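Local coordinates for protein sialyltransferase 0160 (Photobacterium damselae, PDB 4R84) that probably transfers sialic acid from its CMP-activated donor to an acceptor glycan, as a two-domain GT-B glycosyltransferase carrying an additional immunoglobulin-like domain, at residues Lys30-Val41 against His105-Val116. Residues are numbered along the deposited sequence; the frame is centred on the assembly and turned at random.
Sequences KETVSSNSADVV and HRYITNTTLTVV
The imidazole of His105 lies between Lys30 and Tyr107: Lys30 CB sits over the centre of one face, a CH-pi contact 3.7 Å from the ring centroid, and Tyr107 CZ covers the opposite face. At the ring edge, near its plane, His105 NE2 is hydrogen-bonded to Thr32 OG1 at 2.7 Å. The histidine CG stands roughly anti to its backbone N (chi1 -155°), swinging the ring across to the neighbouring strand. A second flat group, the guanidinium of Arg106, has Ile108 CD1 over one face, offset toward the rim, and Glu31 OE2 at its edge. That carboxylate oxygen makes a salt bridge with Arg106 NH1 of doubtful geometry, since Glu31 is poorly ordered and the modelled separation improbably short; the carboxylate and guanidinium planes are turned 53° apart. Strand 31-41 is an edge strand of the N-terminal PKD-like, immunoglobulin-type beta domain, paired parallel with 106-116 and in register from end to end. Backbone bonds form an unbroken ladder in which alternate residues of 31-41 both give and accept: Ser34 N reaches Ile108 O, and Ser34 O receives Asn110 N, each at 2.8 Å. Strand 92-101 pairs antiparallel with 106-116, which is thus hydrogen-bonded on both flanks. On the face carrying Ala38, Val40 and Leu113, Leu113 CD2 fits against Ala38 CB (3.9 Å) and Val40 CG2 (4.1 Å), with Tyr46 and Phe83 packing over this apolar patch. On the face of Ser35, Ser37 and Thr112, a water donates to Asn36 O and is hydrogen-bonded to Thr112 OG1 at 3.0 Å, while Asn110 OD1 turns to Thr97.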
ATOM      1  N   LYS A  30     -31.634  34.466 -19.996  1.00 47.20           N
ATOM      2  CA  LYS A  30     -30.486  33.621 -19.707  1.00 44.07           C
ATOM      3  C   LYS A  30     -30.938  32.292 -19.124  1.00 38.99           C
ATOM      4  O   LYS A  30     -31.928  32.229 -18.403  1.00 32.40           O
ATOM      5  CB  LYS A  30     -29.543  34.300 -18.720  1.00 53.73           C
ATOM      6  CG  LYS A  30     -28.884  35.579 -19.170  1.00 64.94           C
ATOM      7  CD  LYS A  30     -27.806  35.989 -18.164  1.00 67.61           C
ATOM      8  CE  LYS A  30     -27.073  37.254 -18.606  1.00 69.33           C
ATOM      9  NZ  LYS A  30     -27.858  38.468 -18.212  1.00 70.22           N
ATOM     10  N   GLU A  31     -30.225  31.224 -19.450  1.00 37.94           N
ATOM     11  CA  GLU A  31     -30.517  29.923 -18.861  1.00 39.56           C
ATOM     12  C   GLU A  31     -29.250  29.311 -18.293  1.00 34.79           C
ATOM     13  O   GLU A  31     -28.207  29.310 -18.950  1.00 36.81           O
ATOM     14  CB  GLU A  31     -31.136  28.953 -19.871  1.00 57.78           C
ATOM     15  CG  GLU A  31     -31.543  27.619 -19.213  1.00 77.50           C
ATOM     16  CD  GLU A  31     -32.113  26.601 -20.188  1.00 89.75           C
ATOM     17  OE1 GLU A  31     -31.330  25.806 -20.750  1.00 92.12           O
ATOM     18  OE2 GLU A  31     -33.347  26.583 -20.380  1.00 94.44           O
ATOM     19  N   THR A  32     -29.340  28.804 -17.064  1.00 36.52           N
ATOM     20  CA  THR A  32     -28.219  28.100 -16.464  1.00 33.65           C
ATOM     21  C   THR A  32     -28.709  26.722 -16.037  1.00 35.06           C
ATOM     22  O   THR A  32     -29.733  26.602 -15.375  1.00 31.76           O
ATOM     23  CB  THR A  32     -27.636  28.852 -15.252  1.00 39.35           C
ATOM     24  OG1 THR A  32     -27.056  30.086 -15.685  1.00 38.53           O
ATOM     25  CG2 THR A  32     -26.567  28.015 -14.549  1.00 33.75           C
ATOM     26  N   VAL A  33     -27.986  25.685 -16.442  1.00 38.62           N
ATOM     27  CA  VAL A  33     -28.293  24.328 -16.010  1.00 35.05           C
ATOM     28  C   VAL A  33     -27.093  23.705 -15.332  1.00 29.79           C
ATOM     29  O   VAL A  33     -26.042  23.513 -15.956  1.00 31.51           O
ATOM     30  CB  VAL A  33     -28.720  23.427 -17.185  1.00 36.95           C
ATOM     31  CG1 VAL A  33     -28.974  22.005 -16.698  1.00 45.69           C
ATOM     32  CG2 VAL A  33     -29.946  23.994 -17.877  1.00 37.09           C
ATOM     33  N   SER A  34     -27.263  23.339 -14.070  1.00 35.11           N
ATOM     34  CA  SER A  34     -26.174  22.740 -13.320  1.00 32.19           C
ATOM     35  C   SER A  34     -26.514  21.304 -12.957  1.00 31.10           C
ATOM     36  O   SER A  34     -27.640  21.008 -12.556  1.00 27.21           O
ATOM     37  CB  SER A  34     -25.884  23.549 -12.056  1.00 38.01           C
ATOM     38  OG  SER A  34     -25.316  24.802 -12.381  1.00 42.24           O
ATOM     39  N   SER A  35     -25.522  20.422 -13.037  1.00 30.78           N
ATOM     40  CA  SER A  35     -25.777  19.017 -12.739  1.00 31.96           C
ATOM     41  C   SER A  35     -24.700  18.459 -11.842  1.00 31.22           C
ATOM     42  O   SER A  35     -23.528  18.802 -11.981  1.00 33.48           O
ATOM     43  CB  SER A  35     -25.845  18.187 -14.028  1.00 37.51           C
ATOM     44  OG  SER A  35     -26.904  18.608 -14.882  1.00 41.83           O
ATOM     45  N   ASN A  36     -25.106  17.597 -10.916  1.00 26.26           N
ATOM     46  CA  ASN A  36     -24.155  16.894 -10.091  1.00 30.96           C
ATOM     47  C   ASN A  36     -24.719  15.582  -9.582  1.00 27.90           C
ATOM     48  O   ASN A  36     -25.926  15.338  -9.619  1.00 28.04           O
ATOM     49  CB  ASN A  36     -23.696  17.756  -8.918  1.00 29.14           C
ATOM     50  CG  ASN A  36     -24.786  17.976  -7.893  1.00 36.32           C
ATOM     51  OD1 ASN A  36     -25.966  18.017  -8.223  1.00 36.55           O
ATOM     52  ND2 ASN A  36     -24.393  18.100  -6.633  1.00 42.60           N
ATOM     53  N   SER A  37     -23.816  14.746  -9.105  1.00 22.54           N
ATOM     54  CA  SER A  37     -24.201  13.454  -8.562  0.54 22.47           C
ATOM     55  C   SER A  37     -23.406  13.176  -7.300  1.00 27.67           C
ATOM     56  O   SER A  37     -22.294  13.673  -7.129  1.00 29.88           O
ATOM     57  CB  SER A  37     -23.981  12.347  -9.590  0.54 30.39           C
ATOM     58  OG  SER A  37     -22.615  12.266  -9.948  0.54 32.70           O
ATOM     59  N   ALA A  38     -23.993  12.401  -6.398  1.00 20.49           N
ATOM     60  CA  ALA A  38     -23.310  12.100  -5.156  1.00 19.99           C
ATOM     61  C   ALA A  38     -23.790  10.775  -4.611  1.00 21.37           C
ATOM     62  O   ALA A  38     -24.958  10.421  -4.781  1.00 21.22           O
ATOM     63  CB  ALA A  38     -23.546  13.213  -4.142  1.00 23.11           C
ATOM     64  N   ASP A  39     -22.888  10.046  -3.949  1.00 18.96           N
ATOM     65  CA  ASP A  39     -23.286   8.868  -3.178  1.00 21.40           C
ATOM     66  C   ASP A  39     -23.676   9.308  -1.774  1.00 23.96           C
ATOM     67  O   ASP A  39     -22.999  10.142  -1.177  1.00 28.76           O
ATOM     68  CB  ASP A  39     -22.150   7.835  -3.098  1.00 24.41           C
ATOM     69  CG  ASP A  39     -21.886   7.150  -4.426  1.00 28.91           C
ATOM     70  OD1 ASP A  39     -22.699   7.322  -5.365  1.00 31.41           O
ATOM     71  OD2 ASP A  39     -20.874   6.423  -4.524  1.00 30.27           O
ATOM     72  N   VAL A  40     -24.779   8.775  -1.259  1.00 20.47           N
ATOM     73  CA  VAL A  40     -25.170   9.044   0.118  1.00 21.02           C
ATOM     74  C   VAL A  40     -25.252   7.713   0.848  1.00 18.45           C
ATOM     75  O   VAL A  40     -25.987   6.801   0.446  1.00 21.93           O
ATOM     76  CB  VAL A  40     -26.517   9.814   0.209  1.00 19.25           C
ATOM     77  CG1 VAL A  40     -26.779  10.297   1.646  1.00 22.34           C
ATOM     78  CG2 VAL A  40     -26.536  11.011  -0.758  1.00 20.84           C
ATOM     79  N   VAL A  41     -24.475   7.585   1.921  1.00 17.95           N
ATOM     80  CA  VAL A  41     -24.475   6.365   2.696  1.00 16.17           C
ATOM     81  C   VAL A  41     -25.795   6.243   3.436  1.00 16.34           C
ATOM     82  O   VAL A  41     -26.310   7.239   3.940  1.00 17.14           O
ATOM     83  CB  VAL A  41     -23.301   6.342   3.690  1.00 16.21           C
ATOM     84  CG1 VAL A  41     -23.373   5.105   4.574  1.00 16.73           C
ATOM     85  CG2 VAL A  41     -21.997   6.375   2.904  1.00 17.32           C
ATOM     86  N   HIS A 105     -33.480  35.442 -15.755  1.00 50.73           N
ATOM     87  CA  HIS A 105     -32.632  34.261 -15.662  1.00 45.37           C
ATOM     88  C   HIS A 105     -33.379  33.039 -15.141  1.00 42.32           C
ATOM     89  O   HIS A 105     -34.134  33.114 -14.176  1.00 40.05           O
ATOM     90  CB  HIS A 105     -31.434  34.563 -14.763  1.00 47.96           C
ATOM     91  CG  HIS A 105     -30.233  33.716 -15.044  1.00 49.44           C
ATOM     92  ND1 HIS A 105     -28.941  34.182 -14.912  1.00 50.10           N
ATOM     93  CD2 HIS A 105     -30.128  32.420 -15.426  1.00 48.46           C
ATOM     94  CE1 HIS A 105     -28.093  33.214 -15.216  1.00 53.08           C
ATOM     95  NE2 HIS A 105     -28.788  32.134 -15.528  1.00 47.03           N
ATOM     96  N   ARG A 106     -33.144  31.906 -15.791  1.00 38.41           N
ATOM     97  CA  ARG A 106     -33.732  30.654 -15.374  1.00 39.18           C
ATOM     98  C   ARG A 106     -32.622  29.708 -14.884  1.00 39.73           C
ATOM     99  O   ARG A 106     -31.598  29.526 -15.559  1.00 36.27           O
ATOM    100  CB  ARG A 106     -34.531  30.063 -16.525  1.00 48.85           C
ATOM    101  CG  ARG A 106     -35.194  28.722 -16.230  1.00 56.42           C
ATOM    102  CD  ARG A 106     -36.208  28.409 -17.372  1.00 70.02           C
ATOM    103  NE  ARG A 106     -36.735  27.034 -17.243  1.00 76.26           N
ATOM    104  CZ  ARG A 106     -36.333  26.021 -18.000  1.00 78.87           C
ATOM    105  NH1 ARG A 106     -35.353  26.235 -18.873  1.00 79.83           N
ATOM    106  NH2 ARG A 106     -36.870  24.825 -17.857  1.00 80.20           N
ATOM    107  N   TYR A 107     -32.815  29.148 -13.692  1.00 39.55           N
ATOM    108  CA  TYR A 107     -31.824  28.306 -13.051  1.00 39.73           C
ATOM    109  C   TYR A 107     -32.411  26.926 -12.897  1.00 41.48           C
ATOM    110  O   TYR A 107     -33.480  26.749 -12.321  1.00 37.11           O
ATOM    111  CB  TYR A 107     -31.435  28.873 -11.689  1.00 38.06           C
ATOM    112  CG  TYR A 107     -30.786  30.226 -11.765  1.00 41.61           C
ATOM    113  CD1 TYR A 107     -31.553  31.386 -11.730  1.00 39.79           C
ATOM    114  CD2 TYR A 107     -29.410  30.350 -11.873  1.00 44.30           C
ATOM    115  CE1 TYR A 107     -30.963  32.630 -11.806  1.00 47.11           C
ATOM    116  CE2 TYR A 107     -28.811  31.583 -11.951  1.00 43.17           C
ATOM    117  CZ  TYR A 107     -29.591  32.723 -11.918  1.00 49.75           C
ATOM    118  OH  TYR A 107     -28.993  33.958 -11.988  1.00 54.06           O
ATOM    119  N   ILE A 108     -31.676  25.937 -13.382  1.00 38.32           N
ATOM    120  CA  ILE A 108     -32.056  24.556 -13.176  1.00 41.19           C
ATOM    121  C   ILE A 108     -30.890  23.823 -12.537  1.00 29.81           C
ATOM    122  O   ILE A 108     -29.741  23.994 -12.950  1.00 29.01           O
ATOM    123  CB  ILE A 108     -32.468  23.869 -14.491  1.00 36.72           C
ATOM    124  CG1 ILE A 108     -33.742  24.508 -15.055  1.00 42.05           C
ATOM    125  CG2 ILE A 108     -32.686  22.382 -14.264  1.00 38.43           C
ATOM    126  CD1 ILE A 108     -34.192  23.880 -16.347  1.00 42.46           C
ATOM    127  N   THR A 109     -31.187  23.084 -11.475  1.00 24.84           N
ATOM    128  CA  THR A 109     -30.213  22.197 -10.856  1.00 24.99           C
ATOM    129  C   THR A 109     -30.732  20.770 -10.898  1.00 27.28           C
ATOM    130  O   THR A 109     -31.848  20.491 -10.436  1.00 30.18           O
ATOM    131  CB  THR A 109     -29.923  22.583  -9.386  1.00 36.60           C
ATOM    132  OG1 THR A 109     -29.105  23.760  -9.342  1.00 37.26           O
ATOM    133  CG2 THR A 109     -29.212  21.440  -8.646  1.00 32.19           C
ATOM    134  N   ASN A 110     -29.920  19.865 -11.441  1.00 25.52           N
ATOM    135  CA  ASN A 110     -30.261  18.457 -11.452  1.00 24.60           C
ATOM    136  C   ASN A 110     -29.279  17.692 -10.572  1.00 21.21           C
ATOM    137  O   ASN A 110     -28.088  17.704 -10.820  1.00 23.88           O
ATOM    138  CB  ASN A 110     -30.248  17.902 -12.875  1.00 23.81           C
ATOM    139  CG  ASN A 110     -31.179  18.657 -13.807  1.00 28.10           C
ATOM    140  OD1 ASN A 110     -32.360  18.839 -13.510  1.00 34.69           O
ATOM    141  ND2 ASN A 110     -30.644  19.112 -14.934  1.00 30.55           N
ATOM    142  N   THR A 111     -29.783  17.079  -9.512  1.00 21.65           N
ATOM    143  CA  THR A 111     -28.925  16.347  -8.607  1.00 25.59           C
ATOM    144  C   THR A 111     -29.344  14.893  -8.545  1.00 25.71           C
ATOM    145  O   THR A 111     -30.501  14.586  -8.302  1.00 24.95           O
ATOM    146  CB  THR A 111     -28.956  16.950  -7.198  1.00 30.28           C
ATOM    147  OG1 THR A 111     -28.433  18.285  -7.238  1.00 28.95           O
ATOM    148  CG2 THR A 111     -28.127  16.093  -6.240  1.00 25.76           C
ATOM    149  N   THR A 112     -28.396  13.993  -8.764  1.00 23.77           N
ATOM    150  CA  THR A 112     -28.690  12.574  -8.674  1.00 25.88           C
ATOM    151  C   THR A 112     -27.990  11.993  -7.468  1.00 21.96           C
ATOM    152  O   THR A 112     -26.769  12.048  -7.381  1.00 25.17           O
ATOM    153  CB  THR A 112     -28.244  11.835  -9.922  1.00 30.76           C
ATOM    154  OG1 THR A 112     -28.872  12.443 -11.051  1.00 34.94           O
ATOM    155  CG2 THR A 112     -28.619  10.363  -9.837  1.00 29.67           C
ATOM    156  N   LEU A 113     -28.772  11.476  -6.528  1.00 20.17           N
ATOM    157  CA  LEU A 113     -28.225  10.877  -5.328  1.00 20.23           C
ATOM    158  C   LEU A 113     -28.349   9.366  -5.411  1.00 24.70           C
ATOM    159  O   LEU A 113     -29.441   8.845  -5.646  1.00 26.81           O
ATOM    160  CB  LEU A 113     -28.962  11.387  -4.082  1.00 20.60           C
ATOM    161  CG  LEU A 113     -28.911  12.906  -3.917  1.00 23.35           C
ATOM    162  CD1 LEU A 113     -29.655  13.361  -2.635  1.00 24.80           C
ATOM    163  CD2 LEU A 113     -27.448  13.384  -3.952  1.00 21.11           C
ATOM    164  N   THR A 114     -27.247   8.656  -5.194  1.00 20.74           N
ATOM    165  CA  THR A 114     -27.307   7.209  -5.145  1.00 14.36           C
ATOM    166  C   THR A 114     -27.102   6.778  -3.685  1.00 18.03           C
ATOM    167  O   THR A 114     -26.102   7.122  -3.059  1.00 19.87           O
ATOM    168  CB  THR A 114     -26.243   6.554  -6.076  1.00 19.54           C
ATOM    169  OG1 THR A 114     -26.465   6.978  -7.429  1.00 23.19           O
ATOM    170  CG2 THR A 114     -26.355   5.046  -6.043  1.00 18.50           C
ATOM    171  N   VAL A 115     -28.079   6.071  -3.137  1.00 17.80           N
ATOM    172  CA  VAL A 115     -27.970   5.551  -1.772  1.00 14.75           C
ATOM    173  C   VAL A 115     -27.150   4.292  -1.793  1.00 20.46           C
ATOM    174  O   VAL A 115     -27.455   3.358  -2.540  1.00 20.10           O
ATOM    175  CB  VAL A 115     -29.359   5.283  -1.166  1.00 16.99           C
ATOM    176  CG1 VAL A 115     -29.245   4.570   0.186  1.00 18.64           C
ATOM    177  CG2 VAL A 115     -30.130   6.591  -1.041  1.00 17.63           C
ATOM    178  N   VAL A 116     -26.083   4.292  -1.003  1.00 16.86           N
ATOM    179  CA  VAL A 116     -25.125   3.192  -1.013  1.00 15.60           C
ATOM    180  C   VAL A 116     -24.955   2.598   0.367  1.00 16.49           C
ATOM    181  O   VAL A 116     -25.209   3.242   1.378  1.00 17.25           O
ATOM    182  CB  VAL A 116     -23.745   3.645  -1.544  1.00 16.29           C
ATOM    183  CG1 VAL A 116     -23.909   4.153  -2.981  1.00 16.99           C
ATOM    184  CG2 VAL A 116     -23.152   4.721  -0.657  1.00 17.13           C
TER
HETATM  185  O   HOH W   1     -27.543  14.888 -12.191  1.00 34.26           O